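Local coordinates for protein NDP-N-acetyl-D-galactosaminuronic acid dehydrogenase (Methanosarcina mazei Go1, PDB 3G79) that probably oxidises UDP-N-acetyl-D-mannosamine to UDP-N-acetyl-D-mannosaminouronate with two molecules of NAD+, as a member of the UDP-glucose/GDP-mannose dehydrogenase family, at residues Thr106-Thr111 with Val144-Ile149. Sequence-based numbering, arbitrary orientation.
Sequences TLAIQT and VLESTI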
ATOM      1  N   THR A 106      -6.412 -17.099 -30.303  1.00 24.56           N
ATOM      2  CA  THR A 106      -6.544 -16.758 -28.897  1.00 25.93           C
ATOM      3  C   THR A 106      -7.297 -17.881 -28.112  1.00 27.21           C
ATOM      4  O   THR A 106      -8.309 -18.429 -28.601  1.00 27.98           O
ATOM      5  CB  THR A 106      -7.243 -15.398 -28.844  1.00 24.91           C
ATOM      6  OG1 THR A 106      -6.330 -14.411 -28.378  1.00 48.05           O
ATOM      7  CG2 THR A 106      -8.472 -15.433 -28.018  1.00 46.95           C
ATOM      8  N   LEU A 107      -6.776 -18.235 -26.932  1.00 26.23           N
ATOM      9  CA  LEU A 107      -7.442 -19.157 -25.996  1.00 26.29           C
ATOM     10  C   LEU A 107      -8.026 -18.412 -24.854  1.00 26.57           C
ATOM     11  O   LEU A 107      -7.310 -17.981 -23.947  1.00 26.27           O
ATOM     12  CB  LEU A 107      -6.483 -20.191 -25.401  1.00 26.04           C
ATOM     13  CG  LEU A 107      -5.951 -21.038 -26.546  1.00 45.84           C
ATOM     14  CD1 LEU A 107      -4.476 -20.749 -26.720  1.00 25.45           C
ATOM     15  CD2 LEU A 107      -6.234 -22.474 -26.245  1.00 25.36           C
ATOM     16  N   ALA A 108      -9.346 -18.319 -24.900  1.00 27.98           N
ATOM     17  CA  ALA A 108     -10.149 -17.552 -23.971  1.00 28.89           C
ATOM     18  C   ALA A 108     -11.106 -18.503 -23.289  1.00 29.81           C
ATOM     19  O   ALA A 108     -12.301 -18.302 -23.270  1.00 29.65           O
ATOM     20  CB  ALA A 108     -10.921 -16.437 -24.754  1.00 28.42           C
ATOM     21  N   ILE A 109     -10.569 -19.560 -22.720  1.00 32.58           N
ATOM     22  CA  ILE A 109     -11.409 -20.641 -22.285  1.00 34.81           C
ATOM     23  C   ILE A 109     -11.618 -20.479 -20.795  1.00 38.48           C
ATOM     24  O   ILE A 109     -10.630 -20.309 -20.055  1.00 38.51           O
ATOM     25  CB  ILE A 109     -10.770 -21.975 -22.673  1.00 34.27           C
ATOM     26  CG1 ILE A 109     -11.026 -22.259 -24.156  1.00 41.12           C
ATOM     27  CG2 ILE A 109     -11.279 -23.116 -21.772  1.00 41.35           C
ATOM     28  CD1 ILE A 109     -10.216 -23.385 -24.749  1.00 33.58           C
ATOM     29  N   GLN A 110     -12.885 -20.481 -20.355  1.00 41.85           N
ATOM     30  CA  GLN A 110     -13.194 -20.400 -18.930  1.00 46.37           C
ATOM     31  C   GLN A 110     -12.261 -21.346 -18.178  1.00 48.70           C
ATOM     32  O   GLN A 110     -12.062 -22.497 -18.569  1.00 48.26           O
ATOM     33  CB  GLN A 110     -14.687 -20.685 -18.636  1.00 48.87           C
ATOM     34  CG  GLN A 110     -15.631 -19.422 -18.774  1.00 81.21           C
ATOM     35  CD  GLN A 110     -17.156 -19.741 -18.990  1.00 52.80           C
ATOM     36  OE1 GLN A 110     -17.915 -18.911 -19.535  1.00 81.22           O
ATOM     37  NE2 GLN A 110     -17.588 -20.943 -18.568  1.00 81.37           N
ATOM     38  N   THR A 111     -11.627 -20.831 -17.137  1.00 51.74           N
ATOM     39  CA  THR A 111     -10.733 -21.638 -16.330  1.00 54.20           C
ATOM     40  C   THR A 111     -11.382 -21.794 -14.965  1.00 56.97           C
ATOM     41  O   THR A 111     -10.775 -21.462 -13.941  1.00 56.23           O
ATOM     42  CB  THR A 111      -9.358 -20.996 -16.214  1.00 54.50           C
ATOM     43  OG1 THR A 111      -8.487 -21.903 -15.546  1.00 78.07           O
ATOM     44  CG2 THR A 111      -9.398 -19.667 -15.437  1.00 77.23           C
ATOM     45  N   VAL A 144      -2.138 -16.819 -28.440  1.00 24.06           N
ATOM     46  CA  VAL A 144      -2.259 -16.041 -27.215  1.00 24.93           C
ATOM     47  C   VAL A 144      -3.101 -16.724 -26.132  1.00 25.35           C
ATOM     48  O   VAL A 144      -4.270 -17.042 -26.341  1.00 23.82           O
ATOM     49  CB  VAL A 144      -2.875 -14.628 -27.446  1.00 24.70           C
ATOM     50  CG1 VAL A 144      -2.680 -13.761 -26.193  1.00 18.62           C
ATOM     51  CG2 VAL A 144      -2.216 -13.946 -28.602  1.00 19.84           C
ATOM     52  N   LEU A 145      -2.501 -16.896 -24.957  1.00 26.41           N
ATOM     53  CA  LEU A 145      -3.267 -17.254 -23.780  1.00 26.36           C
ATOM     54  C   LEU A 145      -3.972 -16.030 -23.193  1.00 26.45           C
ATOM     55  O   LEU A 145      -3.311 -15.119 -22.644  1.00 24.91           O
ATOM     56  CB  LEU A 145      -2.379 -17.904 -22.725  1.00 26.36           C
ATOM     57  CG  LEU A 145      -1.646 -19.225 -23.036  1.00 37.61           C
ATOM     58  CD1 LEU A 145      -1.374 -20.032 -21.777  1.00 25.43           C
ATOM     59  CD2 LEU A 145      -2.457 -20.067 -23.955  1.00 27.16           C
ATOM     60  N   GLU A 146      -5.309 -16.042 -23.301  1.00 27.13           N
ATOM     61  CA  GLU A 146      -6.165 -15.050 -22.655  1.00 28.35           C
ATOM     62  C   GLU A 146      -6.755 -15.520 -21.313  1.00 29.06           C
ATOM     63  O   GLU A 146      -7.087 -14.687 -20.485  1.00 29.54           O
ATOM     64  CB  GLU A 146      -7.293 -14.569 -23.591  1.00 29.85           C
ATOM     65  CG  GLU A 146      -6.840 -13.691 -24.742  1.00 37.07           C
ATOM     66  CD  GLU A 146      -7.993 -13.241 -25.659  1.00 32.34           C
ATOM     67  OE1 GLU A 146      -8.979 -14.003 -25.827  1.00 36.89           O
ATOM     68  OE2 GLU A 146      -7.911 -12.127 -26.217  1.00 36.50           O
ATOM     69  N   SER A 147      -6.879 -16.834 -21.094  1.00 29.96           N
ATOM     70  CA  SER A 147      -7.388 -17.393 -19.809  1.00 30.31           C
ATOM     71  C   SER A 147      -6.437 -17.052 -18.644  1.00 32.06           C
ATOM     72  O   SER A 147      -5.226 -16.993 -18.802  1.00 31.72           O
ATOM     73  CB  SER A 147      -7.567 -18.916 -19.877  1.00 29.73           C
ATOM     74  OG  SER A 147      -8.262 -19.353 -21.053  1.00 26.01           O
ATOM     75  N   THR A 148      -7.001 -16.826 -17.461  1.00 33.65           N
ATOM     76  CA  THR A 148      -6.216 -16.551 -16.255  1.00 33.78           C
ATOM     77  C   THR A 148      -5.341 -17.767 -15.912  1.00 32.86           C
ATOM     78  O   THR A 148      -5.853 -18.847 -15.689  1.00 32.24           O
ATOM     79  CB  THR A 148      -7.184 -16.193 -15.092  1.00 34.86           C
ATOM     80  OG1 THR A 148      -7.871 -14.964 -15.390  1.00 42.74           O
ATOM     81  CG2 THR A 148      -6.441 -16.093 -13.752  1.00 42.67           C
ATOM     82  N   ILE A 149      -4.024 -17.599 -15.925  1.00 33.21           N
ATOM     83  CA  ILE A 149      -3.108 -18.720 -15.662  1.00 33.06           C
ATOM     84  C   ILE A 149      -2.176 -18.386 -14.516  1.00 33.77           C
ATOM     85  O   ILE A 149      -2.197 -17.256 -14.032  1.00 35.70           O
ATOM     86  CB  ILE A 149      -2.330 -19.164 -16.909  1.00 33.04           C
ATOM     87  CG1 ILE A 149      -1.659 -17.956 -17.587  1.00 34.16           C
ATOM     88  CG2 ILE A 149      -3.278 -19.948 -17.866  1.00 33.64           C
ATOM     89  CD1 ILE A 149      -0.859 -18.272 -18.908  1.00 32.87           C
TER
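Leu107 and Leu145 lie side by side and point the same way from neighbouring parallel strands, CD1 of Leu107 meeting CD2 of Leu145 at 3.5 Å. Leu107 continues onto Ile130 of helix 124-136, Leu145 onto Ala158 of helix 154-166. Between the strands, Leu107 N donates to Val144 O in a nearly straight bond of 2.8 Å. Leu107 O completes the ladder by accepting from Glu146 N at 2.9 Å, and takes a second bond, in the carbonyl plane, from Ser147 N at 3.1 Å, where the strand ends. This double grip holds the first turn after strand 142-145 against the other strand end.

Glu146 reaches back from that turn over the sheet face that carries Thr106 and Val144. Its CB sits 3.4 Å from Leu107 O; CG, anti to the carbonyl carbon (chi1 -71°), runs past Thr106 OG1; and the extended chain brings CD to 3.4 Å from the same hydroxyl oxygen, the two side chains crossing at about a right angle. At the tip OE1 faces the methyl of Ala108, though its placing beside Thr106 CG2 is doubtful, while OE2 is hydrogen-bonded to Tyr214 OH and forms a salt bridge with Arg197. An alanine here would probably leave Arg197 without this carboxylate mate and open a gap beside Thr106.

Further along, Ser147 OG donates to Ile109 O at 2.7 Å, a bond that links the diverging loops.

Strand 104-107, helix 124-136 and strand 142-145 form a beta-alpha-beta unit. The Ile109 side chain touches what is probably the GxGxxG turn. Loops at the C-terminal ends of adjacent parallel strands are characteristic of the dinucleotide-binding edge of a Rossmann fold, consistent with this NAD-binding domain.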